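PDB 5ZBT: lectin-like protein from Entamoeba histolytica HM-1:IMSS-A, which is an ERGIC-53-like protein of unestablished function whose legume lectin-like domain, the part described here, may bind mannose as its family generally does. Local coordinates for residues V170-Y175 against I183-V188; E179-I184 against C195-D200. One frame throughout, in Å; residues are numbered along the deposited sequence.

Contact 1. Residues V170-Y175 against I183-V188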
ATOM      1  N   VAL A 170      -4.307  -9.926  -3.032  1.00 11.68           N
ATOM      2  CA  VAL A 170      -3.507  -9.716  -1.836  1.00  8.70           C
ATOM      3  C   VAL A 170      -2.133  -9.246  -2.285  1.00 14.73           C
ATOM      4  O   VAL A 170      -1.412  -9.983  -2.974  1.00 14.11           O
ATOM      5  CB  VAL A 170      -3.407 -10.990  -0.997  1.00 10.16           C
ATOM      6  CG1 VAL A 170      -2.593 -10.744   0.265  1.00  8.75           C
ATOM      7  CG2 VAL A 170      -4.813 -11.490  -0.668  1.00 10.24           C
ATOM      8  N   LEU A 171      -1.783  -8.009  -1.932  1.00 11.70           N
ATOM      9  CA  LEU A 171      -0.440  -7.497  -2.155  1.00 10.85           C
ATOM     10  C   LEU A 171       0.479  -8.016  -1.056  1.00 10.75           C
ATOM     11  O   LEU A 171       0.179  -7.864   0.134  1.00  9.38           O
ATOM     12  CB  LEU A 171      -0.459  -5.965  -2.181  1.00  9.18           C
ATOM     13  CG  LEU A 171       0.894  -5.253  -2.122  1.00  8.26           C
ATOM     14  CD1 LEU A 171       1.673  -5.457  -3.427  1.00  9.09           C
ATOM     15  CD2 LEU A 171       0.722  -3.750  -1.813  1.00  7.73           C
ATOM     16  N   ARG A 172       1.589  -8.644  -1.446  1.00  8.11           N
ATOM     17  CA  ARG A 172       2.486  -9.282  -0.483  1.00 10.56           C
ATOM     18  C   ARG A 172       3.826  -8.551  -0.462  1.00 11.46           C
ATOM     19  O   ARG A 172       4.512  -8.470  -1.487  1.00 13.56           O
ATOM     20  CB  ARG A 172       2.676 -10.770  -0.801  1.00 10.18           C
ATOM     21  CG  ARG A 172       3.453 -11.551   0.270  1.00 10.44           C
ATOM     22  CD  ARG A 172       3.747 -13.019  -0.110  1.00 10.80           C
ATOM     23  NE  ARG A 172       2.663 -13.633  -0.875  1.00 13.27           N
ATOM     24  CZ  ARG A 172       1.506 -14.028  -0.359  1.00 14.71           C
ATOM     25  NH1 ARG A 172       1.272 -13.909   0.944  1.00 14.31           N
ATOM     26  NH2 ARG A 172       0.576 -14.532  -1.153  1.00 15.36           N
ATOM     27  N   ILE A 173       4.199  -8.034   0.706  1.00 10.78           N
ATOM     28  CA  ILE A 173       5.434  -7.282   0.906  1.00 11.41           C
ATOM     29  C   ILE A 173       6.291  -8.051   1.908  1.00 10.63           C
ATOM     30  O   ILE A 173       5.930  -8.158   3.086  1.00 11.84           O
ATOM     31  CB  ILE A 173       5.145  -5.856   1.402  1.00 12.48           C
ATOM     32  CG1 ILE A 173       4.373  -5.064   0.342  1.00  8.43           C
ATOM     33  CG2 ILE A 173       6.433  -5.134   1.804  1.00 10.36           C
ATOM     34  CD1 ILE A 173       3.522  -3.969   0.929  1.00  8.37           C
ATOM     35  N   LYS A 174       7.423  -8.589   1.450  1.00 11.66           N
ATOM     36  CA  LYS A 174       8.301  -9.414   2.271  1.00 12.90           C
ATOM     37  C   LYS A 174       9.672  -8.765   2.358  1.00 13.32           C
ATOM     38  O   LYS A 174      10.251  -8.400   1.332  1.00 16.13           O
ATOM     39  CB  LYS A 174       8.461 -10.821   1.680  1.00 14.63           C
ATOM     40  CG  LYS A 174       7.243 -11.716   1.732  1.00 15.28           C
ATOM     41  CD  LYS A 174       7.659 -13.187   1.494  1.00 20.53           C
ATOM     42  CE  LYS A 174       8.103 -13.438   0.043  1.00 27.71           C
ATOM     43  NZ  LYS A 174       8.565 -14.843  -0.234  1.00 27.16           N
ATOM     44  N   TYR A 175      10.219  -8.667   3.563  1.00 12.34           N
ATOM     45  CA  TYR A 175      11.566  -8.142   3.746  1.00 13.74           C
ATOM     46  C   TYR A 175      12.372  -9.064   4.656  1.00 14.71           C
ATOM     47  O   TYR A 175      11.937  -9.388   5.766  1.00 17.25           O
ATOM     48  CB  TYR A 175      11.524  -6.731   4.323  1.00 12.26           C
ATOM     49  CG  TYR A 175      12.887  -6.076   4.480  1.00 15.75           C
ATOM     50  CD1 TYR A 175      13.683  -5.805   3.366  1.00 13.80           C
ATOM     51  CD2 TYR A 175      13.370  -5.708   5.741  1.00 14.78           C
ATOM     52  CE1 TYR A 175      14.916  -5.183   3.495  1.00 14.99           C
ATOM     53  CE2 TYR A 175      14.608  -5.076   5.885  1.00 15.77           C
ATOM     54  CZ  TYR A 175      15.372  -4.822   4.757  1.00 17.72           C
ATOM     55  OH  TYR A 175      16.597  -4.208   4.881  1.00 17.38           O
ATOM     56  N   ILE A 183      10.945  -8.255  -1.286  1.00 11.26           N
ATOM     57  CA  ILE A 183      10.250  -9.031  -2.304  1.00 15.29           C
ATOM     58  C   ILE A 183       8.793  -8.598  -2.312  1.00 13.45           C
ATOM     59  O   ILE A 183       8.153  -8.555  -1.257  1.00 11.84           O
ATOM     60  CB  ILE A 183      10.371 -10.549  -2.053  1.00 18.17           C
ATOM     61  CG1 ILE A 183      11.850 -10.949  -1.982  1.00 17.94           C
ATOM     62  CG2 ILE A 183       9.665 -11.336  -3.139  1.00 13.37           C
ATOM     63  CD1 ILE A 183      12.080 -12.432  -1.839  1.00 21.66           C
ATOM     64  N   ILE A 184       8.300  -8.215  -3.491  1.00 15.18           N
ATOM     65  CA  ILE A 184       6.898  -7.882  -3.721  1.00 10.08           C
ATOM     66  C   ILE A 184       6.292  -8.988  -4.568  1.00 15.91           C
ATOM     67  O   ILE A 184       6.829  -9.331  -5.630  1.00 17.79           O
ATOM     68  CB  ILE A 184       6.730  -6.527  -4.434  1.00 13.77           C
ATOM     69  CG1 ILE A 184       7.614  -5.441  -3.807  1.00 10.99           C
ATOM     70  CG2 ILE A 184       5.271  -6.108  -4.432  1.00 14.71           C
ATOM     71  CD1 ILE A 184       7.267  -5.092  -2.397  1.00  7.68           C
ATOM     72  N   GLU A 185       5.177  -9.541  -4.099  1.00 13.60           N
ATOM     73  CA  GLU A 185       4.375 -10.494  -4.839  1.00 14.04           C
ATOM     74  C   GLU A 185       2.932 -10.039  -4.759  1.00 10.79           C
ATOM     75  O   GLU A 185       2.579  -9.204  -3.926  1.00 17.04           O
ATOM     76  CB  GLU A 185       4.518 -11.917  -4.272  1.00 13.77           C
ATOM     77  CG  GLU A 185       5.928 -12.464  -4.413  1.00 13.07           C
ATOM     78  CD  GLU A 185       6.253 -13.579  -3.443  1.00 13.75           C
ATOM     79  OE1 GLU A 185       5.369 -13.966  -2.638  1.00 13.94           O
ATOM     80  OE2 GLU A 185       7.398 -14.079  -3.503  1.00 13.34           O
ATOM     81  N   ILE A 186       2.092 -10.579  -5.630  1.00  9.23           N
ATOM     82  CA  ILE A 186       0.664 -10.313  -5.530  1.00 14.85           C
ATOM     83  C   ILE A 186      -0.104 -11.593  -5.831  1.00 11.13           C
ATOM     84  O   ILE A 186       0.189 -12.290  -6.806  1.00 11.66           O
ATOM     85  CB  ILE A 186       0.208  -9.145  -6.429  1.00 16.81           C
ATOM     86  CG1 ILE A 186      -1.246  -8.786  -6.092  1.00 19.34           C
ATOM     87  CG2 ILE A 186       0.339  -9.474  -7.894  1.00 16.86           C
ATOM     88  CD1 ILE A 186      -1.582  -7.323  -6.266  1.00 25.58           C
ATOM     89  N   MET A 187      -1.044 -11.929  -4.950  1.00 11.77           N
ATOM     90  CA  MET A 187      -1.873 -13.120  -5.085  1.00 14.85           C
ATOM     91  C   MET A 187      -3.158 -12.730  -5.804  1.00 12.61           C
ATOM     92  O   MET A 187      -3.983 -11.989  -5.261  1.00 13.53           O
ATOM     93  CB  MET A 187      -2.171 -13.743  -3.719  1.00 10.74           C
ATOM     94  CG  MET A 187      -2.751 -15.171  -3.810  1.00 14.53           C
ATOM     95  SD  MET A 187      -4.462 -15.253  -4.448  1.00 17.06           S
ATOM     96  CE  MET A 187      -5.302 -14.198  -3.271  1.00 17.01           C
ATOM     97  N   VAL A 188      -3.338 -13.249  -7.016  1.00 13.37           N
ATOM     98  CA  VAL A 188      -4.510 -12.959  -7.832  1.00 13.02           C
ATOM     99  C   VAL A 188      -5.112 -14.279  -8.283  1.00 11.41           C
ATOM    100  O   VAL A 188      -4.407 -15.110  -8.863  1.00 14.92           O
ATOM    101  CB  VAL A 188      -4.158 -12.088  -9.051  1.00 15.11           C
ATOM    102  CG1 VAL A 188      -5.411 -11.781  -9.858  1.00 15.68           C
ATOM    103  CG2 VAL A 188      -3.466 -10.805  -8.612  1.00 13.61           C
TER
HETATM  104  O   HOH W   1       6.036 -15.940  -0.655  1.00 14.56           O
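Strands 170-176 and 181-188 form a beta hairpin inside one sheet of the lectin-like beta sandwich, and Arg172 and Glu185 meet at its middle as an antiparallel hydrogen-bonded pair. Val170 with Met187 and Lys174 with Ile183 are pairs of the same kind, so six backbone bonds join the strands. The short segments run at 158° to each other, a slightly twisted antiparallel pairing.

The face carrying these three pairs is mixed: beta-branched Val170 and Ile183 and flexible Met187 flank a charged trio in which Glu185 is buried among its partners. Glu185 stretches out beyond CG (chi2 158°), holding its carboxylate between two cations. OE1 lies at the edge of the Arg172 guanidinium, near its plane, 3.2 Å from NE in a salt bridge, although the two flat groups are turned 67° apart. On the other flank OE2 makes a looser salt bridge to Lys174 NZ at 3.6 Å. A water ties the network together, accepting from Lys174 NZ at 2.8 Å and donating to Glu185 OE1. Asn192 braces both partners, giving ND2 to Glu185 OE1 and taking a bond from Arg172 NH2, while Glu81 on strand 80-90 binds Arg172 NH1. This shared hold should favour a charged carboxylate. Beyond the network, the CE methyl of Met187 reaches CG2 of Val170 at 3.8 Å.

Leu171, Ile173, Ile184 and Ile186 line the other face of the hairpin, where branched residues fill the space between the two sheets. Leu171 CD1 crosses to Ile184 CG2 at 3.8 Å, and the CD1 end of Ile184 lies beside Ile173 CG1 at 4.0 Å. Ile184 and Ile186 press on Val138 and Ile136 of the facing sheet. A mixed outer face and an apolar inner face, alternating along each strand, are what a hairpin in one layer of a beta sandwich shows, here the legume lectin-like fold.

Contact 2. Residues E179-I184 against C195-D200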
ATOM      1  N   GLU A 179      19.372 -10.430   4.899  1.00 21.36           N
ATOM      2  CA  GLU A 179      19.734 -10.404   3.489  1.00 19.08           C
ATOM      3  C   GLU A 179      19.546  -9.046   2.849  1.00 19.06           C
ATOM      4  O   GLU A 179      19.984  -8.861   1.708  1.00 19.92           O
ATOM      5  CB  GLU A 179      18.916 -11.432   2.720  1.00 21.56           C
ATOM      6  CG  GLU A 179      18.921 -12.798   3.367  1.00 26.76           C
ATOM      7  CD  GLU A 179      18.570 -13.898   2.385  1.00 46.67           C
ATOM      8  OE1 GLU A 179      18.014 -14.932   2.831  1.00 50.12           O
ATOM      9  OE2 GLU A 179      18.831 -13.725   1.166  1.00 50.77           O
ATOM     10  N   LYS A 180      18.896  -8.108   3.538  1.00 21.45           N
ATOM     11  CA  LYS A 180      18.570  -6.799   2.966  1.00 20.63           C
ATOM     12  C   LYS A 180      17.849  -6.962   1.630  1.00 19.75           C
ATOM     13  O   LYS A 180      18.156  -6.294   0.634  1.00 18.60           O
ATOM     14  CB  LYS A 180      19.822  -5.930   2.831  1.00 23.87           C
ATOM     15  CG  LYS A 180      20.444  -5.586   4.188  1.00 23.97           C
ATOM     16  CD  LYS A 180      21.396  -4.409   4.090  1.00 33.06           C
ATOM     17  CE  LYS A 180      22.025  -4.095   5.437  1.00 35.51           C
ATOM     18  NZ  LYS A 180      21.031  -3.515   6.381  1.00 33.61           N
ATOM     19  N   LYS A 181      16.868  -7.861   1.619  1.00 16.35           N
ATOM     20  CA  LYS A 181      16.149  -8.233   0.412  1.00 17.39           C
ATOM     21  C   LYS A 181      14.670  -7.932   0.597  1.00 15.58           C
ATOM     22  O   LYS A 181      14.048  -8.410   1.556  1.00 13.47           O
ATOM     23  CB  LYS A 181      16.353  -9.710   0.091  1.00 16.63           C
ATOM     24  CG  LYS A 181      16.186 -10.025  -1.366  1.00 17.44           C
ATOM     25  CD  LYS A 181      15.669 -11.424  -1.539  1.00 20.12           C
ATOM     26  CE  LYS A 181      16.721 -12.391  -2.009  1.00 27.31           C
ATOM     27  NZ  LYS A 181      16.048 -13.635  -2.540  1.00 37.12           N
ATOM     28  N   LEU A 182      14.117  -7.138  -0.313  1.00 12.27           N
ATOM     29  CA  LEU A 182      12.692  -6.854  -0.353  1.00 13.72           C
ATOM     30  C   LEU A 182      12.072  -7.600  -1.529  1.00 11.81           C
ATOM     31  O   LEU A 182      12.616  -7.587  -2.635  1.00 11.83           O
ATOM     32  CB  LEU A 182      12.443  -5.353  -0.469  1.00 10.80           C
ATOM     33  CG  LEU A 182      10.986  -4.930  -0.587  1.00 10.25           C
ATOM     34  CD1 LEU A 182      10.356  -4.952   0.781  1.00 14.35           C
ATOM     35  CD2 LEU A 182      10.886  -3.554  -1.207  1.00 13.39           C
ATOM     36  N   ILE A 183      10.945  -8.255  -1.286  1.00 11.26           N
ATOM     37  CA  ILE A 183      10.250  -9.031  -2.304  1.00 15.29           C
ATOM     38  C   ILE A 183       8.793  -8.598  -2.312  1.00 13.45           C
ATOM     39  O   ILE A 183       8.153  -8.555  -1.257  1.00 11.84           O
ATOM     40  CB  ILE A 183      10.371 -10.549  -2.053  1.00 18.17           C
ATOM     41  CG1 ILE A 183      11.850 -10.949  -1.982  1.00 17.94           C
ATOM     42  CG2 ILE A 183       9.665 -11.336  -3.139  1.00 13.37           C
ATOM     43  CD1 ILE A 183      12.080 -12.432  -1.839  1.00 21.66           C
ATOM     44  N   ILE A 184       8.300  -8.215  -3.491  1.00 15.18           N
ATOM     45  CA  ILE A 184       6.898  -7.882  -3.721  1.00 10.08           C
ATOM     46  C   ILE A 184       6.292  -8.988  -4.568  1.00 15.91           C
ATOM     47  O   ILE A 184       6.829  -9.331  -5.630  1.00 17.79           O
ATOM     48  CB  ILE A 184       6.730  -6.527  -4.434  1.00 13.77           C
ATOM     49  CG1 ILE A 184       7.614  -5.441  -3.807  1.00 10.99           C
ATOM     50  CG2 ILE A 184       5.271  -6.108  -4.432  1.00 14.71           C
ATOM     51  CD1 ILE A 184       7.267  -5.092  -2.397  1.00  7.68           C
ATOM     52  N   CYS A 195       6.746 -10.397  -8.739  1.00 14.24           N
ATOM     53  CA  CYS A 195       6.675  -9.031  -9.242  1.00 14.75           C
ATOM     54  C   CYS A 195       8.045  -8.348  -9.184  1.00 13.59           C
ATOM     55  O   CYS A 195       8.666  -8.098 -10.220  1.00 16.19           O
ATOM     56  CB  CYS A 195       5.603  -8.254  -8.464  1.00 15.49           C
ATOM     57  SG  CYS A 195       5.376  -6.533  -8.947  1.00 21.41           S
ATOM     58  N   ILE A 196       8.554  -8.084  -7.988  1.00 13.44           N
ATOM     59  CA  ILE A 196       9.787  -7.329  -7.819  1.00 10.90           C
ATOM     60  C   ILE A 196      10.605  -7.973  -6.705  1.00 14.40           C
ATOM     61  O   ILE A 196      10.065  -8.386  -5.667  1.00 12.55           O
ATOM     62  CB  ILE A 196       9.484  -5.847  -7.507  1.00 15.80           C
ATOM     63  CG1 ILE A 196       9.017  -5.108  -8.765  1.00 13.33           C
ATOM     64  CG2 ILE A 196      10.683  -5.135  -6.842  1.00 11.39           C
ATOM     65  CD1 ILE A 196       8.246  -3.826  -8.463  1.00 18.36           C
ATOM     66  N   THR A 197      11.908  -8.077  -6.937  1.00 12.11           N
ATOM     67  CA  THR A 197      12.879  -8.373  -5.893  1.00 15.62           C
ATOM     68  C   THR A 197      13.929  -7.275  -5.913  1.00 17.68           C
ATOM     69  O   THR A 197      14.445  -6.936  -6.984  1.00 18.72           O
ATOM     70  CB  THR A 197      13.546  -9.738  -6.113  1.00 15.96           C
ATOM     71  OG1 THR A 197      12.551 -10.760  -6.071  1.00 20.24           O
ATOM     72  CG2 THR A 197      14.554 -10.020  -5.032  1.00 18.72           C
ATOM     73  N   ILE A 198      14.245  -6.723  -4.745  1.00 14.53           N
ATOM     74  CA  ILE A 198      15.284  -5.708  -4.606  1.00 14.50           C
ATOM     75  C   ILE A 198      16.325  -6.223  -3.632  1.00 20.87           C
ATOM     76  O   ILE A 198      16.015  -6.482  -2.458  1.00 20.13           O
ATOM     77  CB  ILE A 198      14.727  -4.361  -4.115  1.00 18.17           C
ATOM     78  CG1 ILE A 198      13.516  -3.933  -4.939  1.00 15.73           C
ATOM     79  CG2 ILE A 198      15.816  -3.285  -4.174  1.00 16.91           C
ATOM     80  CD1 ILE A 198      12.937  -2.647  -4.474  1.00 17.31           C
ATOM     81  N   GLU A 199      17.559  -6.344  -4.102  1.00 19.12           N
ATOM     82  CA  GLU A 199      18.652  -6.720  -3.221  1.00 24.07           C
ATOM     83  C   GLU A 199      19.287  -5.482  -2.587  1.00 20.43           C
ATOM     84  O   GLU A 199      19.133  -4.354  -3.067  1.00 21.17           O
ATOM     85  CB  GLU A 199      19.701  -7.521  -3.985  1.00 21.30           C
ATOM     86  CG  GLU A 199      19.106  -8.548  -4.908  1.00 21.13           C
ATOM     87  CD  GLU A 199      18.822  -9.865  -4.214  1.00 27.95           C
ATOM     88  OE1 GLU A 199      19.180 -10.007  -3.020  1.00 31.01           O
ATOM     89  OE2 GLU A 199      18.235 -10.759  -4.870  1.00 35.27           O
ATOM     90  N   ASP A 200      19.982  -5.712  -1.477  1.00 18.30           N
ATOM     91  CA  ASP A 200      20.766  -4.677  -0.794  1.00 28.09           C
ATOM     92  C   ASP A 200      19.963  -3.384  -0.581  1.00 25.38           C
ATOM     93  O   ASP A 200      20.426  -2.271  -0.839  1.00 27.28           O
ATOM     94  CB  ASP A 200      22.075  -4.409  -1.548  1.00 27.35           C
ATOM     95  CG  ASP A 200      23.056  -3.597  -0.732  1.00 32.60           C
ATOM     96  OD1 ASP A 200      23.362  -4.006   0.413  1.00 39.45           O
ATOM     97  OD2 ASP A 200      23.516  -2.543  -1.234  1.00 35.04           O
TER
HETATM   98  O   HOH W   2      20.235 -12.300  -0.908  1.00 30.60           O
HETATM   99  O   HOH W   3       8.743 -11.161  -6.761  1.00 17.45           O
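Glu179 and Glu199 are joined by a water that donates to OE2 of Glu179 and OE1 of Glu199, which links two like-charged groups at the exposed end. Lys180 adopts a left-handed backbone (phi 52°, psi 46°) and with Lys181 forms a G1 beta bulge opposite Leu176. Its aliphatic chain runs beside Asp200, its CB 3.9 Å from Asp200 CA, while NZ forms a salt bridge with Asp202. At Lys181 the long methylene chain suits a partly exposed place at the end of the strand: CG passes 3.4 Å from Glu199 OE1, whereas NZ stays 4.3 Å from OE2, too far for a salt bridge. Leu182 pairs with Ile198 through two backbone bonds, and its CD2 lies alongside Ile198 CD1 at 4.0 Å on the buried face. Ile183 sets CG1 beside Thr197, a beta-branched residue with a hydroxyl suited to the open face. Ile184 N donates to Ile196 O at 2.8 Å, and their side chains run side by side against Val138. Ile184 O accepts from Ile196 N at 3.2 Å, with Cys195 CB only 3.3 Å away. Cys195, disulfide-bonded to Cys157 of strand 153-158, and Ile196 both face Ile184: a classic beta bulge at an edge strand of the lectin sandwich.

In the fold
Contacts 1 and 2 are successive hairpin pairings of one antiparallel sheet: strand 181-188 sits between 170-176 and the outermost strand 191-198, and Ile183 and Ile184 serve both. Their centres lie 11 Å apart. Ile183 gives its backbone N and O to Lys174 in contact 1, while Ile184 turns its own to Ile196 in contact 2, the alternation expected of a strand with neighbours on both sides. Tyr175 joins the two at one end, its CD1 3.2 Å from Lys181 O and its OH hydrogen-bonded to Ile201 O. Because 191-198 and 153-158 are the outermost strands of their sheets, the Cys195 disulfide closes the sandwich on that flank.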